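PDB 2C0H: mannan endo-1,4-beta-mannosidase from Mytilus edulis, which hydrolyses internal beta-1,4-mannosidic linkages in the backbones of mannans, galactomannans and glucomannans. Local coordinates for residues Val62-His67 with Ile105-Thr110. The protein carries 3 engineered substitutions. Sequence-based numbering, arbitrary orientation.
Sequences VRVWLH and ILIFFT
Arg63 and Thr110 meet on the inner face of two neighbouring parallel strands of the TIM barrel, the catalytic fold of this family 5 glycoside hydrolase. Arg63 NE lies 3.3 Å from Thr110 OG1, which sits obliquely to the guanidinium. Beside them, Thr110 CB packs 3.6 Å from Trp65 CD1, the two side chains running alongside each other, with the methyl CG2 over one face of the indole. Five backbone hydrogen bonds join the strands, from Val62 N to Leu106 O at one end to Leu66 N to Thr110 O at the other. On the outer face, Val64 CG1, held between its own N and carbonyl carbon (chi1 67°), presses to 3.3 Å from Phe109 CD1, and Val62 CG2 meets Ile105 CG2 at 3.8 Å. Helices 40-56 and 89-102 cover this layer.

Further into the barrel, Arg63 has CG anti to the backbone N (chi1 176°) and runs extended from there to NE. Its guanidinium makes salt bridges with Asp159 and Glu294, the probable nucleophile, and hydrogen bonds with Asn25 and Asn162. An alanine here would probably leave both carboxylates without their cationic mate and Asn162, a likely substrate ligand, less firmly placed. Trp65, itself a probable substrate-binding residue, sets NE1 3.5 Å above one face of that guanidinium, displaced from its centre.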
loop_
_atom_site.group_PDB
_atom_site.type_symbol
_atom_site.label_atom_id
_atom_site.label_comp_id
_atom_site.label_asym_id
_atom_site.label_seq_id
_atom_site.Cartn_x
_atom_site.Cartn_y
_atom_site.Cartn_z
ATOM N N VAL A 62 -3.890 8.435 -5.472
ATOM C CA VAL A 62 -2.432 8.549 -5.400
ATOM C C VAL A 62 -1.960 7.793 -4.158
ATOM O O VAL A 62 -2.574 7.942 -3.092
ATOM C CB VAL A 62 -1.955 10.025 -5.310
ATOM C CG1 VAL A 62 -0.448 10.114 -5.212
ATOM C CG2 VAL A 62 -2.425 10.823 -6.491
ATOM N N ARG A 63 -0.891 7.008 -4.304
ATOM C CA ARG A 63 -0.184 6.370 -3.183
ATOM C C ARG A 63 1.074 7.192 -2.874
ATOM O O ARG A 63 1.896 7.475 -3.764
ATOM C CB ARG A 63 0.155 4.911 -3.527
ATOM C CG ARG A 63 0.974 4.108 -2.509
ATOM C CD ARG A 63 1.011 2.616 -2.930
ATOM N NE ARG A 63 1.740 1.704 -2.027
ATOM C CZ ARG A 63 2.901 1.102 -2.266
ATOM N NH1 ARG A 63 3.571 1.287 -3.399
ATOM N NH2 ARG A 63 3.417 0.285 -1.359
ATOM N N VAL A 64 1.236 7.556 -1.609
ATOM C CA VAL A 64 2.380 8.352 -1.171
ATOM C C VAL A 64 3.024 7.733 0.065
ATOM O O VAL A 64 2.322 7.228 0.925
ATOM C CB VAL A 64 1.968 9.808 -0.897
ATOM C CG1 VAL A 64 1.052 9.924 0.292
ATOM C CG2 VAL A 64 3.173 10.700 -0.707
ATOM N N TRP A 65 4.349 7.744 0.133
ATOM C CA TRP A 65 5.091 7.144 1.256
ATOM C C TRP A 65 5.371 8.185 2.346
ATOM O O TRP A 65 5.763 9.324 2.058
ATOM C CB TRP A 65 6.399 6.513 0.764
ATOM C CG TRP A 65 6.257 5.304 -0.164
ATOM C CD1 TRP A 65 5.108 4.826 -0.754
ATOM C CD2 TRP A 65 7.310 4.467 -0.614
ATOM N NE1 TRP A 65 5.399 3.734 -1.530
ATOM C CE2 TRP A 65 6.748 3.502 -1.479
ATOM C CE3 TRP A 65 8.693 4.445 -0.384
ATOM C CZ2 TRP A 65 7.528 2.505 -2.092
ATOM C CZ3 TRP A 65 9.459 3.459 -0.992
ATOM C CH2 TRP A 65 8.874 2.508 -1.834
ATOM N N LEU A 66 5.181 7.780 3.608
ATOM C CA LEU A 66 5.220 8.680 4.753
ATOM C C LEU A 66 6.515 8.519 5.594
ATOM O O LEU A 66 7.497 9.221 5.350
ATOM C CB LEU A 66 3.940 8.497 5.600
ATOM C CG LEU A 66 3.688 9.561 6.685
ATOM C CD1 LEU A 66 3.331 10.912 6.099
ATOM C CD2 LEU A 66 2.559 9.125 7.598
ATOM N N HIS A 67 6.572 7.580 6.537
ATOM C CA HIS A 67 7.765 7.478 7.414
ATOM C C HIS A 67 8.979 6.817 6.763
ATOM O O HIS A 67 10.108 7.243 7.016
ATOM C CB HIS A 67 7.479 6.697 8.699
ATOM C CG HIS A 67 6.249 7.120 9.432
ATOM N ND1 HIS A 67 5.991 8.425 9.784
ATOM C CD2 HIS A 67 5.260 6.378 9.983
ATOM C CE1 HIS A 67 4.864 8.473 10.478
ATOM N NE2 HIS A 67 4.406 7.242 10.616
ATOM N N ILE A 105 -9.445 13.546 -5.775
ATOM C CA ILE A 105 -8.486 12.434 -5.717
ATOM C C ILE A 105 -8.371 11.904 -4.287
ATOM O O ILE A 105 -8.325 12.699 -3.353
ATOM C CB ILE A 105 -7.127 12.897 -6.266
ATOM C CG1 ILE A 105 -7.254 13.049 -7.797
ATOM C CG2 ILE A 105 -6.042 11.930 -5.907
ATOM C CD1 ILE A 105 -6.046 13.662 -8.458
ATOM N N LEU A 106 -8.378 10.579 -4.149
ATOM C CA LEU A 106 -8.168 9.894 -2.863
ATOM C C LEU A 106 -6.695 9.590 -2.634
ATOM O O LEU A 106 -5.999 9.074 -3.520
ATOM C CB LEU A 106 -8.941 8.578 -2.833
ATOM C CG LEU A 106 -10.461 8.653 -2.853
ATOM C CD1 LEU A 106 -11.035 7.270 -3.120
ATOM C CD2 LEU A 106 -11.014 9.221 -1.531
ATOM N N ILE A 107 -6.236 9.822 -1.408
ATOM C CA ILE A 107 -4.855 9.571 -1.043
ATOM C C ILE A 107 -4.709 8.321 -0.169
ATOM O O ILE A 107 -5.453 8.140 0.804
ATOM C CB ILE A 107 -4.260 10.811 -0.281
ATOM C CG1 ILE A 107 -4.415 12.109 -1.092
ATOM C CG2 ILE A 107 -2.819 10.594 0.139
ATOM C CD1 ILE A 107 -3.827 12.066 -2.491
ATOM N N PHE A 108 -3.721 7.499 -0.494
ATOM C CA PHE A 108 -3.333 6.349 0.325
ATOM C C PHE A 108 -1.921 6.579 0.857
ATOM O O PHE A 108 -0.981 6.689 0.080
ATOM C CB PHE A 108 -3.437 5.053 -0.473
ATOM C CG PHE A 108 -4.844 4.719 -0.851
ATOM C CD1 PHE A 108 -5.602 3.873 -0.054
ATOM C CD2 PHE A 108 -5.433 5.307 -1.956
ATOM C CE1 PHE A 108 -6.912 3.600 -0.370
ATOM C CE2 PHE A 108 -6.768 5.038 -2.271
ATOM C CZ PHE A 108 -7.480 4.158 -1.489
ATOM N N PHE A 109 -1.773 6.670 2.178
ATOM C CA PHE A 109 -0.478 6.874 2.808
ATOM C C PHE A 109 0.185 5.526 3.176
ATOM O O PHE A 109 -0.425 4.667 3.821
ATOM C CB PHE A 109 -0.618 7.718 4.086
ATOM C CG PHE A 109 -0.957 9.172 3.854
ATOM C CD1 PHE A 109 0.017 10.058 3.405
ATOM C CD2 PHE A 109 -2.201 9.672 4.171
ATOM C CE1 PHE A 109 -0.263 11.403 3.233
ATOM C CE2 PHE A 109 -2.494 11.018 3.991
ATOM C CZ PHE A 109 -1.521 11.885 3.531
ATOM N N THR A 110 1.434 5.329 2.761
ATOM C CA THR A 110 2.194 4.113 3.089
ATOM C C THR A 110 3.148 4.412 4.244
ATOM O O THR A 110 4.014 5.278 4.140
ATOM C CB THR A 110 3.007 3.602 1.880
ATOM O OG1 THR A 110 2.121 3.412 0.781
ATOM C CG2 THR A 110 3.668 2.300 2.164
#